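PDB 3DV9: beta-phosphoglucomutase from Bacteroides vulgatus, which probably interconverts beta-glucose 1-phosphate and glucose 6-phosphate, as a putative magnesium-dependent phosphoglucomutase of the haloacid dehalogenase superfamily. Local coordinates for residues 7-10 / 11-15; 79-82 / 83-87; 114-117 / 118-122; 163-167 / 168-172; 211-214 / 215-219. One frame throughout, in Å; residues are numbered along the deposited sequence. Where two conformers were deposited one is given.

In the fold
All five contacts are local, each within one helix or at one of its ends. Interactions 1 and 3 lie within single helices, 2-16 and 113-122, that both pack on helix 230-244, and each has an apolar i to i+4 pair turned into the fold. The polar pair of interaction 1 meets at the surface through water, while the lysine of interaction 3 turns to helix 230-244. Interactions 2, 4 and 5 lie where a loop meets a helix. Interaction 2, on the surface about 44 Å from interaction 3 between centres, leans an arginine on a histidine; interactions 4 and 5 start helices with asparagine and histidine caps. Only interaction 4 reaches the metal site, with a buried lysine among charged partners, whereas interaction 5 is a surface contact.

Interaction 1 of 5, residues 7-10 / 11-15; sequences EAIN and NYLHT
Side chains one turn apart on the N-terminal helix 2-16 pair here in i to i+4 fashion, Glu7 with Asn11 on the outer side and Ile9 with Leu13 on the inner. Four backbone bonds carry the helix through the region; in one of them Leu13 N donates to Ile9 O at 2.9 Å. The apolar side chains run alongside each other in the same direction, with Ile9 CG2 4.0 Å from Leu13 CD1. Ile9 CG2 stands anti to the backbone N (CG1 at chi1 -67°), and this puts the methyl branch, not the longer ethyl arm, beside the leucine. Ile9 also packs on Phe204 of strand 204-208 and on Ala243 and Leu244 of helix 230-244, while Tyr12 sends its hydroxyl to a hydrogen bond with Gly202 O.

On the exposed flank the Glu7 carboxylate and the Asn11 amide are turned 48° against each other and joined through water. The water donates a hydrogen bond to Glu7 OE2 at 2.7 Å and accepts one from Asn11 ND2 at 3.1 Å. Thr15 OG1 adds a 3.2 Å bond to Asn11 O. The helix is thus amphipathic: its apolar pair is buried, and its polar pair meets through solvent.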
# COMPACT_ATOMS: atom_id res chain seq x y z
N GLU A 7 2.10 -19.15 -13.72
CA GLU A 7 3.32 -19.52 -12.94
C GLU A 7 3.25 -18.88 -11.54
O GLU A 7 3.37 -19.58 -10.53
CB GLU A 7 4.60 -19.09 -13.67
CG GLU A 7 5.86 -19.34 -12.87
CD GLU A 7 7.09 -18.56 -13.36
OE1 GLU A 7 6.98 -17.40 -13.88
OE2 GLU A 7 8.19 -19.15 -13.21
N ALA A 8 3.00 -17.57 -11.49
CA ALA A 8 2.91 -16.87 -10.22
C ALA A 8 1.79 -17.48 -9.38
O ALA A 8 1.99 -17.76 -8.21
CB ALA A 8 2.65 -15.37 -10.45
N ILE A 9 0.62 -17.67 -9.98
CA ILE A 9 -0.52 -18.21 -9.25
C ILE A 9 -0.19 -19.59 -8.68
O ILE A 9 -0.41 -19.84 -7.50
CB ILE A 9 -1.80 -18.21 -10.11
CG1 ILE A 9 -2.23 -16.75 -10.38
CG2 ILE A 9 -2.97 -18.96 -9.43
CD1 ILE A 9 -3.12 -16.64 -11.60
N ASN A 10 0.33 -20.47 -9.54
CA ASN A 10 0.59 -21.84 -9.11
C ASN A 10 1.67 -21.95 -8.06
O ASN A 10 1.56 -22.78 -7.15
CB ASN A 10 0.83 -22.75 -10.30
CG ASN A 10 -0.45 -23.03 -11.06
OD1 ASN A 10 -1.51 -23.29 -10.44
ND2 ASN A 10 -0.38 -22.96 -12.38
N ASN A 11 2.70 -21.12 -8.17
CA ASN A 11 3.72 -21.04 -7.10
C ASN A 11 3.15 -20.62 -5.73
O ASN A 11 3.46 -21.24 -4.68
CB ASN A 11 4.87 -20.10 -7.52
CG ASN A 11 5.81 -20.75 -8.57
OD1 ASN A 11 5.87 -21.98 -8.67
ND2 ASN A 11 6.54 -19.93 -9.33
N TYR A 12 2.33 -19.56 -5.73
CA TYR A 12 1.58 -19.13 -4.56
C TYR A 12 0.72 -20.25 -3.99
O TYR A 12 0.79 -20.54 -2.79
CB TYR A 12 0.74 -17.89 -4.86
CG TYR A 12 -0.20 -17.53 -3.75
CD1 TYR A 12 0.24 -16.75 -2.67
CD2 TYR A 12 -1.53 -17.93 -3.79
CE1 TYR A 12 -0.61 -16.42 -1.65
CE2 TYR A 12 -2.41 -17.60 -2.76
CZ TYR A 12 -1.94 -16.85 -1.69
OH TYR A 12 -2.76 -16.51 -0.66
N LEU A 13 -0.10 -20.90 -4.82
CA LEU A 13 -0.96 -21.98 -4.35
C LEU A 13 -0.15 -23.11 -3.71
O LEU A 13 -0.49 -23.59 -2.62
CB LEU A 13 -1.80 -22.54 -5.48
CG LEU A 13 -2.78 -21.55 -6.11
CD1 LEU A 13 -3.53 -22.27 -7.24
CD2 LEU A 13 -3.76 -20.91 -5.10
N HIS A 14 0.92 -23.51 -4.39
CA HIS A 14 1.80 -24.58 -3.89
C HIS A 14 2.41 -24.22 -2.53
O HIS A 14 2.38 -25.03 -1.61
CB HIS A 14 2.90 -24.91 -4.90
CG HIS A 14 3.78 -26.05 -4.48
ND1 HIS A 14 3.32 -27.35 -4.36
CD2 HIS A 14 5.09 -26.08 -4.13
CE1 HIS A 14 4.31 -28.12 -3.96
NE2 HIS A 14 5.39 -27.38 -3.81
N THR A 15 2.94 -23.00 -2.38
CA THR A 15 3.67 -22.69 -1.15
C THR A 15 2.74 -22.49 0.07
O THR A 15 3.17 -22.67 1.22
CB THR A 15 4.70 -21.53 -1.33
OG1 THR A 15 4.01 -20.35 -1.67
CG2 THR A 15 5.69 -21.84 -2.45
O HOH W 1 8.51 -21.09 -11.40

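Interaction 2 of 5, residues 79-82 / 83-87; sequences RERG and HDATE
Arg81 and His83 meet at the C-terminal end of helix 69-81, where the shortest polar bond runs from His83 ND1 to Asp84 O, 2.7 Å long and almost straight at 177°. The carbonyl oxygen lies in the plane of the imidazole, although the donor sits well above the carbonyl plane. With chi1 at 60° the His83 CG falls between its own backbone N and carbonyl carbon, and the ring folds back over the arginine. There Arg81 CB makes a CH-pi contact with one ring face, 4.1 Å from the centroid.

Further along, His83 CE1 sits over the centre of the guanidinium, 3.5 Å from Arg81 CZ. The two planes are 42° apart, so this is a tilted approach and not a parallel stack. Arg81 reaches that place by a bend at chi3, and at the edge of its guanidinium NH2 comes 3.4 Å from Ala85 CA. Its polar end is held by Ser77 and by a salt bridge to Glu89, which ties the start of helix 87-101 to the end of helix 69-81. Gly82, with positive phi, is the first residue to leave the helix, and Thr86 is the N-cap of the next: a helix-to-helix turn in what is probably the helical cap domain.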
# COMPACT_ATOMS: atom_id res chain seq x y z
N ARG A 79 19.68 6.12 15.16
CA ARG A 79 20.95 6.16 14.47
C ARG A 79 21.72 7.47 14.63
O ARG A 79 22.95 7.45 14.63
CB ARG A 79 20.78 5.79 12.99
CG ARG A 79 20.46 6.93 12.08
CD ARG A 79 20.15 6.40 10.72
NE ARG A 79 19.72 7.47 9.83
CZ ARG A 79 18.92 7.30 8.78
NH1 ARG A 79 18.44 6.09 8.52
NH2 ARG A 79 18.59 8.34 8.03
N GLU A 80 21.01 8.58 14.79
CA GLU A 80 21.64 9.90 14.93
C GLU A 80 21.97 10.25 16.37
O GLU A 80 22.95 10.95 16.63
CB GLU A 80 20.77 11.00 14.32
CG GLU A 80 20.66 10.94 12.81
CD GLU A 80 20.11 12.21 12.19
OE1 GLU A 80 19.82 13.19 12.94
OE2 GLU A 80 20.01 12.26 10.95
N ARG A 81 21.17 9.72 17.30
CA ARG A 81 21.19 10.11 18.72
C ARG A 81 21.38 8.91 19.65
O ARG A 81 21.62 9.09 20.84
CB ARG A 81 19.89 10.82 19.09
CG ARG A 81 19.59 12.06 18.27
CD ARG A 81 18.47 12.90 18.90
NE ARG A 81 17.19 12.19 18.96
CZ ARG A 81 16.08 12.69 19.50
NH1 ARG A 81 16.08 13.91 20.04
NH2 ARG A 81 14.97 11.97 19.54
N GLY A 82 21.21 7.70 19.11
CA GLY A 82 21.38 6.46 19.88
C GLY A 82 20.25 6.09 20.82
O GLY A 82 20.40 5.21 21.67
N HIS A 83 19.11 6.78 20.68
CA HIS A 83 17.90 6.51 21.46
C HIS A 83 16.65 6.84 20.65
O HIS A 83 16.70 7.64 19.71
CB HIS A 83 17.89 7.27 22.81
CG HIS A 83 17.94 8.77 22.68
ND1 HIS A 83 16.84 9.53 22.33
CD2 HIS A 83 18.95 9.65 22.89
CE1 HIS A 83 17.18 10.81 22.30
NE2 HIS A 83 18.45 10.91 22.64
N ASP A 84 15.53 6.23 21.04
CA ASP A 84 14.23 6.60 20.47
C ASP A 84 13.86 8.05 20.81
O ASP A 84 14.37 8.62 21.79
CB ASP A 84 13.13 5.67 20.99
CG ASP A 84 13.26 4.26 20.47
OD1 ASP A 84 13.99 4.07 19.48
OD2 ASP A 84 12.64 3.33 21.05
N ALA A 85 12.98 8.61 19.98
CA ALA A 85 12.35 9.91 20.24
C ALA A 85 11.31 9.78 21.35
O ALA A 85 10.79 8.69 21.61
CB ALA A 85 11.69 10.47 18.96
N THR A 86 11.02 10.90 22.01
CA THR A 86 10.02 10.95 23.06
C THR A 86 8.64 11.06 22.43
O THR A 86 8.52 11.39 21.23
CB THR A 86 10.26 12.17 23.99
OG1 THR A 86 10.19 13.40 23.24
CG2 THR A 86 11.63 12.06 24.68
N GLU A 87 7.60 10.79 23.22
CA GLU A 87 6.23 10.96 22.74
C GLU A 87 6.00 12.40 22.27
O GLU A 87 5.39 12.62 21.22
CB GLU A 87 5.22 10.56 23.82
CG GLU A 87 3.96 9.91 23.25
CD GLU A 87 3.28 10.76 22.20
OE1 GLU A 87 3.37 10.41 20.99
OE2 GLU A 87 2.68 11.79 22.57

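Interaction 3 of 5, residues 114-117 / 118-122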
# COMPACT_ATOMS: atom_id res chain seq x y z
N LEU A 114 -8.99 4.64 -11.28
CA LEU A 114 -10.47 4.67 -11.32
C LEU A 114 -11.00 3.62 -12.30
O LEU A 114 -11.98 2.93 -11.99
CB LEU A 114 -10.94 6.09 -11.69
CG LEU A 114 -12.44 6.20 -11.94
CD1 LEU A 114 -13.22 5.81 -10.73
CD2 LEU A 114 -12.73 7.66 -12.30
N GLU A 115 -10.34 3.48 -13.45
CA GLU A 115 -10.78 2.50 -14.42
C GLU A 115 -10.72 1.07 -13.88
O GLU A 115 -11.66 0.28 -14.03
CB GLU A 115 -9.99 2.59 -15.70
CG GLU A 115 -10.51 1.59 -16.75
CD GLU A 115 -9.84 1.80 -18.11
OE1 GLU A 115 -9.16 2.83 -18.31
OE2 GLU A 115 -10.00 0.93 -18.98
N VAL A 116 -9.60 0.68 -13.28
CA VAL A 116 -9.51 -0.68 -12.74
C VAL A 116 -10.50 -0.95 -11.58
O VAL A 116 -11.08 -2.03 -11.52
CB VAL A 116 -8.05 -1.12 -12.42
CG1 VAL A 116 -7.56 -0.54 -11.05
CG2 VAL A 116 -7.94 -2.64 -12.50
N LEU A 117 -10.73 0.04 -10.73
CA LEU A 117 -11.68 -0.07 -9.60
C LEU A 117 -13.09 -0.27 -10.14
O LEU A 117 -13.88 -1.04 -9.60
CB LEU A 117 -11.62 1.17 -8.71
CG LEU A 117 -10.36 1.18 -7.84
CD1 LEU A 117 -10.11 2.58 -7.25
CD2 LEU A 117 -10.46 0.05 -6.76
N THR A 118 -13.42 0.42 -11.23
CA THR A 118 -14.77 0.28 -11.81
C THR A 118 -14.97 -1.13 -12.39
O THR A 118 -16.08 -1.68 -12.29
CB THR A 118 -15.09 1.40 -12.86
OG1 THR A 118 -14.31 1.20 -14.05
CG2 THR A 118 -14.79 2.77 -12.29
N LYS A 119 -13.89 -1.71 -12.95
CA LYS A 119 -13.98 -3.07 -13.53
C LYS A 119 -14.19 -4.04 -12.36
O LYS A 119 -15.05 -4.93 -12.43
CB LYS A 119 -12.64 -3.45 -14.18
CG LYS A 119 -12.39 -2.75 -15.51
CD LYS A 119 -11.02 -3.13 -16.00
CE LYS A 119 -10.64 -2.35 -17.20
NZ LYS A 119 -9.23 -2.69 -17.65
N ILE A 120 -13.42 -3.83 -11.31
CA ILE A 120 -13.44 -4.72 -10.11
C ILE A 120 -14.84 -4.68 -9.46
O ILE A 120 -15.43 -5.71 -9.16
CB ILE A 120 -12.30 -4.35 -9.08
CG1 ILE A 120 -10.95 -4.77 -9.69
CG2 ILE A 120 -12.49 -5.04 -7.70
CD1 ILE A 120 -9.69 -4.10 -9.04
N LYS A 121 -15.35 -3.48 -9.25
CA LYS A 121 -16.71 -3.29 -8.69
C LYS A 121 -17.78 -3.94 -9.59
O LYS A 121 -18.68 -4.62 -9.09
CB LYS A 121 -16.96 -1.79 -8.38
CG LYS A 121 -18.10 -1.44 -7.43
CD LYS A 121 -17.64 -1.54 -5.96
CE LYS A 121 -18.86 -1.48 -5.05
NZ LYS A 121 -18.55 -0.77 -3.78
N SER A 122 -17.66 -3.78 -10.91
CA SER A 122 -18.59 -4.35 -11.89
C SER A 122 -18.65 -5.88 -11.81
O SER A 122 -19.72 -6.51 -12.05
CB SER A 122 -18.17 -3.95 -13.31
OG SER A 122 -19.14 -4.39 -14.25
O HOH W 2 -8.60 -1.46 -20.21
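Val116 with Ile120 and Glu115 with Lys119 are side chains one turn apart on helix 113-122, and the two pairs meet in different ways. Val116 and Ile120 run alongside each other in the same direction, with Val116 CG2 4.1 Å from Ile120 CD1. Glu115 and Lys119 instead slant across each other: both chains are extended beyond CG, and Lys119 CE passes 4.0 Å from Glu115 CG. Their charged ends form only a long salt bridge, Glu115 OE2 to Lys119 NZ at 3.9 Å, and a water bridges them, donating to OE2 and accepting from NZ.

The backbone keeps these pairs in step, Ile120 N donating to Val116 O at 3.0 Å and Lys121 N to Leu117 O at 2.9 Å. Besides the water, Lys119 NZ binds Asn234 and Glu238 of helix 230-244. Replacing Lys119 by an alanine would probably leave Glu238 without its salt-bridge partner, Asn234 without a donor and the Glu115 carboxylate without its distant positive charge. On the inner side, Val116 and Ile120 touch Trp237 of helix 230-244, and Ile120 and Leu117 rest on strands 25-29 and 126-130.

Interaction 4 of 5, residues 163-167 / 168-172; sequences YGKPN and PEPYL. With PO4 (phosphate ion), chain C.
Asn167 and Glu169 meet at the start of helix 169-178, where the asparagine oxygen caps the incoming chain. Asn167 CG lies anti to the backbone N (chi1 -167°), which swings the amide forward, and OD1 accepts from Glu169 N at 2.9 Å in the carbonyl plane, on a lone pair. A water donates to the same OD1 at 2.6 Å and to Glu169 OE1 at 3.0 Å. Glu169 is bent at chi2 (66°), and this turns its carboxylate back to that water while its CB stays 3.3 Å from Asn167 OD1. A leucine in place of Asn167 would probably leave Glu169 N without its capping acceptor and the water without one of its two holds.

Ahead of the cap, a cis peptide precedes Pro166, and Asn167 N donates to Gly164 O at 2.8 Å. The loop also carries the active-site lysine expected of a haloacid dehalogenase fold: Lys165, extended beyond CG, reaches the magnesium site formed by Asp29, Asp31, Glu65 and Asn190. Its NZ gives a 3.1 Å hydrogen bond to O3 of a phosphate ion that probably came from the crystallisation liquor, and makes salt bridges to Asp29 and Glu189.

Tyr171 crosses Lys165 at a slant, its OH 3.5 Å from Lys165 NZ, and is itself hydrogen-bonded to Glu189, which links the two residues. Pro170 packs against the loop, CG 4.0 Å from Lys165 N, and also touches Val130 of strand 126-130.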
# COMPACT_ATOMS: atom_id res chain seq x y z
N TYR A 163 -0.00 -1.84 14.76
CA TYR A 163 1.26 -1.99 14.04
C TYR A 163 1.02 -1.80 12.55
O TYR A 163 0.05 -2.35 12.02
CB TYR A 163 1.88 -3.37 14.33
CG TYR A 163 2.16 -3.62 15.81
CD1 TYR A 163 3.33 -3.14 16.41
CD2 TYR A 163 1.28 -4.36 16.60
CE1 TYR A 163 3.60 -3.36 17.76
CE2 TYR A 163 1.54 -4.60 17.96
CZ TYR A 163 2.70 -4.10 18.54
OH TYR A 163 2.97 -4.32 19.89
N GLY A 164 1.88 -1.01 11.90
CA GLY A 164 1.80 -0.78 10.45
C GLY A 164 2.77 -1.60 9.59
O GLY A 164 3.53 -2.42 10.09
N LYS A 165 2.71 -1.40 8.28
CA LYS A 165 3.66 -2.03 7.38
C LYS A 165 5.08 -1.79 7.93
O LYS A 165 5.36 -0.70 8.43
CB LYS A 165 3.43 -1.46 5.97
CG LYS A 165 2.01 -1.80 5.43
CD LYS A 165 1.57 -0.74 4.35
CE LYS A 165 0.07 -0.85 4.09
NZ LYS A 165 -0.39 -0.09 2.87
N PRO A 166 5.98 -2.82 7.87
CA PRO A 166 5.81 -4.08 7.16
C PRO A 166 5.12 -5.19 7.98
O PRO A 166 5.07 -6.31 7.54
CB PRO A 166 7.25 -4.48 6.85
CG PRO A 166 8.00 -4.02 8.08
CD PRO A 166 7.32 -2.74 8.51
N ASN A 167 4.60 -4.86 9.16
CA ASN A 167 3.81 -5.84 9.91
C ASN A 167 2.59 -6.21 9.03
O ASN A 167 2.03 -5.30 8.36
CB ASN A 167 3.35 -5.25 11.24
CG ASN A 167 2.80 -6.30 12.22
OD1 ASN A 167 1.79 -6.96 11.93
ND2 ASN A 167 3.43 -6.41 13.42
N PRO A 168 2.21 -7.51 8.96
CA PRO A 168 1.04 -7.90 8.16
C PRO A 168 -0.29 -7.40 8.73
O PRO A 168 -1.28 -7.50 8.04
CB PRO A 168 1.06 -9.44 8.21
CG PRO A 168 1.81 -9.77 9.41
CD PRO A 168 2.88 -8.70 9.52
N GLU A 169 -0.30 -6.85 9.96
CA GLU A 169 -1.54 -6.40 10.65
C GLU A 169 -2.57 -5.65 9.79
O GLU A 169 -3.72 -6.02 9.80
CB GLU A 169 -1.24 -5.65 11.98
CG GLU A 169 -2.48 -5.31 12.82
CD GLU A 169 -3.19 -6.55 13.36
OE1 GLU A 169 -2.64 -7.67 13.25
OE2 GLU A 169 -4.32 -6.41 13.88
N PRO A 170 -2.16 -4.60 9.06
CA PRO A 170 -3.14 -3.86 8.24
C PRO A 170 -3.92 -4.79 7.27
O PRO A 170 -5.16 -4.64 7.07
CB PRO A 170 -2.27 -2.84 7.47
CG PRO A 170 -1.07 -2.68 8.26
CD PRO A 170 -0.80 -3.99 8.95
N TYR A 171 -3.19 -5.68 6.59
CA TYR A 171 -3.82 -6.60 5.64
C TYR A 171 -4.63 -7.69 6.33
O TYR A 171 -5.70 -8.04 5.88
CB TYR A 171 -2.77 -7.17 4.65
CG TYR A 171 -2.35 -6.10 3.71
CD1 TYR A 171 -3.27 -5.54 2.81
CD2 TYR A 171 -1.04 -5.59 3.72
CE1 TYR A 171 -2.90 -4.49 1.96
CE2 TYR A 171 -0.66 -4.52 2.81
CZ TYR A 171 -1.61 -4.00 1.97
OH TYR A 171 -1.31 -2.98 1.12
N LEU A 172 -4.12 -8.22 7.43
CA LEU A 172 -4.91 -9.17 8.22
C LEU A 172 -6.22 -8.55 8.69
O LEU A 172 -7.29 -9.22 8.73
CB LEU A 172 -4.08 -9.68 9.40
CG LEU A 172 -2.84 -10.53 9.06
CD1 LEU A 172 -1.93 -10.72 10.29
CD2 LEU A 172 -3.20 -11.84 8.37
P PO4 C . 0.60 3.94 2.03
O1 PO4 C . -0.86 4.05 1.63
O2 PO4 C . 1.49 3.86 0.82
O3 PO4 C . 0.82 2.71 2.91
O4 PO4 C . 1.04 5.13 2.87
O HOH W 3 0.22 -8.65 13.14

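Interaction 5 of 5, residues 211-214 / 215-219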
# COMPACT_ATOMS: atom_id res chain seq x y z
N GLY A 211 7.03 4.53 -8.34
CA GLY A 211 7.95 5.51 -7.75
C GLY A 211 9.35 5.46 -8.34
O GLY A 211 9.55 4.94 -9.43
N PRO A 212 10.33 6.00 -7.61
CA PRO A 212 11.73 6.16 -8.05
C PRO A 212 12.66 4.95 -7.79
O PRO A 212 13.85 4.96 -8.19
CB PRO A 212 12.21 7.33 -7.22
CG PRO A 212 11.42 7.24 -5.93
CD PRO A 212 10.10 6.59 -6.27
N LEU A 213 12.13 3.95 -7.08
CA LEU A 213 12.92 2.78 -6.67
C LEU A 213 13.04 1.74 -7.78
O LEU A 213 12.20 1.68 -8.69
CB LEU A 213 12.34 2.12 -5.40
CG LEU A 213 12.12 3.09 -4.20
CD1 LEU A 213 11.54 2.32 -2.98
CD2 LEU A 213 13.38 3.84 -3.83
N HIS A 214 14.09 0.93 -7.71
CA HIS A 214 14.27 -0.17 -8.67
C HIS A 214 13.25 -1.28 -8.44
O HIS A 214 12.89 -1.55 -7.29
CB HIS A 214 15.69 -0.77 -8.54
CG HIS A 214 16.11 -1.59 -9.73
ND1 HIS A 214 15.83 -2.94 -9.86
CD2 HIS A 214 16.84 -1.26 -10.82
CE1 HIS A 214 16.34 -3.39 -10.99
NE2 HIS A 214 16.95 -2.39 -11.60
N ASP A 215 12.78 -1.90 -9.53
CA ASP A 215 11.88 -3.06 -9.44
C ASP A 215 12.38 -4.05 -8.43
O ASP A 215 11.58 -4.65 -7.71
CB ASP A 215 11.71 -3.78 -10.78
CG ASP A 215 10.86 -2.98 -11.79
OD1 ASP A 215 10.22 -1.96 -11.39
OD2 ASP A 215 10.85 -3.35 -12.98
N ASN A 216 13.71 -4.28 -8.39
CA ASN A 216 14.23 -5.32 -7.47
C ASN A 216 13.88 -5.10 -6.00
O ASN A 216 13.74 -6.06 -5.23
CB ASN A 216 15.75 -5.52 -7.66
CG ASN A 216 16.09 -6.13 -9.03
OD1 ASN A 216 15.21 -6.49 -9.83
ND2 ASN A 216 17.39 -6.23 -9.31
N VAL A 217 13.70 -3.85 -5.60
CA VAL A 217 13.35 -3.50 -4.24
C VAL A 217 11.99 -4.11 -3.86
O VAL A 217 11.76 -4.50 -2.72
CB VAL A 217 13.33 -1.95 -4.10
CG1 VAL A 217 12.92 -1.52 -2.76
CG2 VAL A 217 14.72 -1.38 -4.38
N LEU A 218 11.12 -4.22 -4.86
CA LEU A 218 9.77 -4.77 -4.68
C LEU A 218 9.78 -6.30 -4.83
O LEU A 218 9.19 -7.04 -4.01
CB LEU A 218 8.83 -4.14 -5.71
CG LEU A 218 8.66 -2.62 -5.53
CD1 LEU A 218 7.73 -2.04 -6.62
CD2 LEU A 218 8.18 -2.19 -4.14
N LEU A 219 10.43 -6.78 -5.88
CA LEU A 219 10.56 -8.20 -6.12
C LEU A 219 11.23 -8.93 -4.94
O LEU A 219 10.84 -10.05 -4.62
CB LEU A 219 11.38 -8.45 -7.39
CG LEU A 219 10.72 -7.92 -8.68
CD1 LEU A 219 11.70 -8.00 -9.82
CD2 LEU A 219 9.45 -8.77 -8.98
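His214 is the N-cap of helix 215-219, and its imidazole makes the capping bond that a shorter polar side chain often makes, here to Asn216 on the first turn.

Hydrogen bonds dominate the turn. Asn216 N donates to His214 ND1 at 2.9 Å, nearly straight at 167°, with the donor slightly tilted from the ring plane, which implies that ND1 is probably unprotonated here. His214 CG stands anti to the backbone N (chi1 -162°), a torsion that carries the ring forward along the chain to that amide. Val217 N also donates to His214 O at 3.0 Å, from well above the carbonyl plane, and Asp215 O takes bonds from both Leu218 N and Leu219 N. The Asp215 carboxylate turns to Asn209 ND2, which also binds Leu213 O and so ties Leu213 of the loop to Asp215.

Apolar contact is slighter. Leu213 and Val217 come together at an angle, Leu213 CD1 4.1 Å from Val217 CG1, and both rest on Met63 of helix 58-63 and on Pro192 of helix 192-200. Leu218 touches Leu226 of strand 225-227, at the edge of the central parallel sheet.

The remaining contact is between flat groups. The ring of His214 and the amide of Asn216 lie side by side with their planes 65° apart, and His214 CE1 comes 3.4 Å from Asn216 CG.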